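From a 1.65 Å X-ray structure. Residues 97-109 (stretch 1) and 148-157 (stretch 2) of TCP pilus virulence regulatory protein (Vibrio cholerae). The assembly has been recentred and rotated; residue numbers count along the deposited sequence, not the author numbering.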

# COMPACT_ATOMS: atom_id res chain seq x y z
N TYR A 97 12.55 -4.58 17.62
CA TYR A 97 13.46 -3.47 17.34
C TYR A 97 12.85 -2.12 17.65
O TYR A 97 13.59 -1.14 17.78
CB TYR A 97 13.90 -3.53 15.87
CG TYR A 97 14.85 -4.69 15.63
CD1 TYR A 97 14.38 -5.99 15.58
CD2 TYR A 97 16.22 -4.47 15.50
CE1 TYR A 97 15.24 -7.06 15.40
CE2 TYR A 97 17.10 -5.53 15.31
CZ TYR A 97 16.59 -6.82 15.25
OH TYR A 97 17.45 -7.87 15.06
N ILE A 98 11.53 -2.05 17.83
CA ILE A 98 10.85 -0.81 18.16
C ILE A 98 10.04 -0.90 19.45
O ILE A 98 9.54 0.13 19.91
CB ILE A 98 9.94 -0.33 17.01
CG1 ILE A 98 8.92 -1.42 16.62
CG2 ILE A 98 10.80 0.02 15.78
CD1 ILE A 98 7.66 -1.47 17.48
N LEU A 99 9.88 -2.10 20.02
CA LEU A 99 9.21 -2.22 21.32
C LEU A 99 9.81 -1.28 22.35
O LEU A 99 9.09 -0.60 23.09
CB LEU A 99 9.28 -3.67 21.81
N GLY A 100 11.14 -1.21 22.42
CA GLY A 100 11.78 -0.31 23.36
C GLY A 100 11.37 1.14 23.19
O GLY A 100 11.53 1.94 24.11
N ASP A 101 10.83 1.49 22.02
CA ASP A 101 10.35 2.83 21.75
C ASP A 101 8.86 3.02 22.07
O ASP A 101 8.26 4.01 21.65
CB ASP A 101 10.62 3.18 20.28
CG ASP A 101 12.11 3.21 19.94
OD1 ASP A 101 12.91 3.68 20.78
OD2 ASP A 101 12.47 2.76 18.82
N LEU A 102 8.26 2.11 22.85
CA LEU A 102 6.84 2.23 23.17
C LEU A 102 6.49 3.59 23.76
O LEU A 102 5.51 4.22 23.35
CB LEU A 102 6.43 1.10 24.11
CG LEU A 102 4.96 1.09 24.53
CD1 LEU A 102 4.02 1.11 23.30
CD2 LEU A 102 4.68 -0.13 25.39
N MET A 103 7.26 4.07 24.75
CA MET A 103 6.92 5.36 25.35
C MET A 103 7.01 6.47 24.34
O MET A 103 6.18 7.39 24.33
CB MET A 103 7.84 5.68 26.53
CG MET A 103 7.67 7.10 27.09
SD MET A 103 9.11 7.74 27.98
CE MET A 103 10.30 7.97 26.66
N ILE A 104 8.03 6.42 23.48
CA ILE A 104 8.20 7.42 22.42
C ILE A 104 7.02 7.37 21.46
O ILE A 104 6.43 8.40 21.09
CB ILE A 104 9.52 7.17 21.68
CG1 ILE A 104 10.72 7.24 22.63
CG2 ILE A 104 9.69 8.19 20.54
CD1 ILE A 104 12.02 6.72 22.03
N ARG A 105 6.64 6.16 21.04
CA ARG A 105 5.66 6.04 19.97
C ARG A 105 4.24 6.30 20.45
O ARG A 105 3.40 6.76 19.68
CB ARG A 105 5.81 4.66 19.32
CG ARG A 105 7.18 4.50 18.69
CD ARG A 105 7.39 3.17 18.03
NE ARG A 105 6.65 3.05 16.76
CZ ARG A 105 5.63 2.22 16.54
NH1 ARG A 105 5.20 1.39 17.49
NH2 ARG A 105 5.05 2.21 15.35
N ASN A 106 3.95 6.02 21.73
CA ASN A 106 2.63 6.33 22.26
C ASN A 106 2.33 7.81 22.24
O ASN A 106 1.16 8.20 22.32
CB ASN A 106 2.48 5.79 23.68
CG ASN A 106 2.21 4.31 23.71
OD1 ASN A 106 1.74 3.73 22.72
ND2 ASN A 106 2.50 3.67 24.85
N LEU A 107 3.34 8.66 22.13
CA LEU A 107 3.11 10.10 21.99
C LEU A 107 2.75 10.51 20.56
O LEU A 107 2.23 11.62 20.36
CB LEU A 107 4.36 10.86 22.45
CG LEU A 107 4.64 10.75 23.96
CD1 LEU A 107 6.00 11.36 24.34
CD2 LEU A 107 3.55 11.44 24.74
N TYR A 108 3.00 9.67 19.57
CA TYR A 108 2.76 10.01 18.18
C TYR A 108 1.28 9.90 17.80
O TYR A 108 0.53 9.07 18.34
CB TYR A 108 3.58 9.08 17.28
CG TYR A 108 5.09 9.20 17.35
CD1 TYR A 108 5.70 10.35 17.85
CD2 TYR A 108 5.91 8.17 16.90
CE1 TYR A 108 7.08 10.48 17.89
CE2 TYR A 108 7.30 8.29 16.94
CZ TYR A 108 7.88 9.44 17.44
OH TYR A 108 9.26 9.57 17.48
N SER A 109 0.86 10.71 16.83
CA SER A 109 -0.49 10.64 16.28
C SER A 109 -0.61 9.50 15.25
O SER A 109 0.38 8.90 14.84
CB SER A 109 -0.88 11.98 15.66
OG SER A 109 -0.30 12.13 14.38
N PHE A 148 15.41 -1.16 8.28
CA PHE A 148 14.01 -0.78 8.14
C PHE A 148 13.38 -0.30 9.45
O PHE A 148 12.55 0.61 9.42
CB PHE A 148 13.22 -1.94 7.54
CG PHE A 148 13.33 -2.02 6.06
CD1 PHE A 148 12.51 -1.23 5.26
CD2 PHE A 148 14.27 -2.84 5.45
CE1 PHE A 148 12.60 -1.29 3.86
CE2 PHE A 148 14.38 -2.90 4.05
CZ PHE A 148 13.55 -2.13 3.26
N SER A 149 13.76 -0.86 10.60
CA SER A 149 13.27 -0.28 11.84
C SER A 149 13.79 1.15 12.02
O SER A 149 13.04 2.04 12.42
CB SER A 149 13.64 -1.16 13.05
OG SER A 149 15.02 -1.37 13.13
N GLY A 150 15.07 1.39 11.71
CA GLY A 150 15.59 2.74 11.84
C GLY A 150 14.97 3.70 10.84
O GLY A 150 14.71 4.87 11.15
N PHE A 151 14.72 3.22 9.62
CA PHE A 151 14.10 4.05 8.58
C PHE A 151 12.69 4.46 8.99
O PHE A 151 12.33 5.65 8.97
CB PHE A 151 14.08 3.29 7.26
CG PHE A 151 13.79 4.16 6.06
CD1 PHE A 151 14.81 4.71 5.33
CD2 PHE A 151 12.50 4.44 5.68
CE1 PHE A 151 14.54 5.52 4.23
CE2 PHE A 151 12.23 5.25 4.61
CZ PHE A 151 13.26 5.79 3.89
N PHE A 152 11.87 3.49 9.39
CA PHE A 152 10.52 3.80 9.84
C PHE A 152 10.55 4.68 11.07
O PHE A 152 9.72 5.59 11.21
CB PHE A 152 9.75 2.51 10.14
CG PHE A 152 9.55 1.60 8.95
CD1 PHE A 152 9.50 2.11 7.66
CD2 PHE A 152 9.40 0.23 9.12
CE1 PHE A 152 9.32 1.28 6.57
CE2 PHE A 152 9.22 -0.61 8.01
CZ PHE A 152 9.16 -0.08 6.76
N SER A 153 11.48 4.43 11.99
CA SER A 153 11.59 5.28 13.18
C SER A 153 11.82 6.75 12.82
O SER A 153 11.20 7.64 13.43
CB SER A 153 12.71 4.77 14.09
OG SER A 153 12.28 3.58 14.71
N LYS A 154 12.74 7.05 11.91
CA LYS A 154 13.00 8.47 11.62
C LYS A 154 11.86 9.09 10.83
O LYS A 154 11.56 10.27 11.02
CB LYS A 154 14.35 8.66 10.93
CG LYS A 154 14.57 7.94 9.62
CD LYS A 154 16.06 8.02 9.27
CE LYS A 154 16.35 7.40 7.91
NZ LYS A 154 17.81 7.38 7.60
N VAL A 155 11.17 8.31 9.97
CA VAL A 155 9.95 8.82 9.33
C VAL A 155 8.88 9.12 10.37
O VAL A 155 8.20 10.15 10.30
CB VAL A 155 9.43 7.82 8.28
CG1 VAL A 155 8.12 8.30 7.67
CG2 VAL A 155 10.48 7.63 7.21
N GLU A 156 8.68 8.22 11.34
CA GLU A 156 7.67 8.48 12.36
C GLU A 156 8.02 9.72 13.17
O GLU A 156 7.14 10.52 13.50
CB GLU A 156 7.52 7.26 13.28
CG GLU A 156 6.88 6.03 12.58
CD GLU A 156 6.60 4.90 13.53
OE1 GLU A 156 7.24 4.86 14.62
OE2 GLU A 156 5.72 4.05 13.22
N LYS A 157 9.30 9.90 13.51
CA LYS A 157 9.70 11.06 14.29
C LYS A 157 9.49 12.35 13.50
O LYS A 157 9.03 13.35 14.05
CB LYS A 157 11.15 10.93 14.74
CG LYS A 157 11.70 12.10 15.58
CD LYS A 157 13.13 11.82 15.99
CE LYS A 157 13.85 13.06 16.56
NZ LYS A 157 13.12 13.64 17.70
O HOH W 1 10.87 3.66 16.96
O HOH W 2 10.71 7.61 16.28

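Stretch 2 is one continuous helix. Stretch 1 is more broken: a weakly bonded helical turn at Y97 and I98, a loop, then a short helix from L102. The stretches approach at two ends, Y97 near S149 and Y108 near E156.

The strongest link is a salt bridge. E156 points toward stretch 1 with an extended chi2 (t). R105 starts sideways, but its chi3 (p) bends the chain so that the guanidinium edge meets the carboxylate. R105 NE donates to E156 OE1 at 2.9 Å, and R105 NH2 donates to E156 OE2 at 2.9 Å. Both bonds are nearly straight, so the two planar groups pair as a fork.

Y108 (chi1 m) points toward the helix, and one face of its ring lies over E156 O. Its CE2 lies 3.8 Å from E156 CB, and its OH lies 3.5 Å from K157 CA. One water joins Y108 OH (2.7 Å) to S153 O (2.9 Å).

S153 (chi1 m) turns its OG back to S149 O, 2.9 Å away, a common way for serine to satisfy its hydroxyl within a helix. A second water donates to S153 OG (2.7 Å) and D101 OD2 (2.6 Å), bridging side chains that do not bond directly.

I98 CG2 packs 4.1 Å from S149 CB, while its CD1 leads away. Y97 CB sits 3.7 Å from S149 OG.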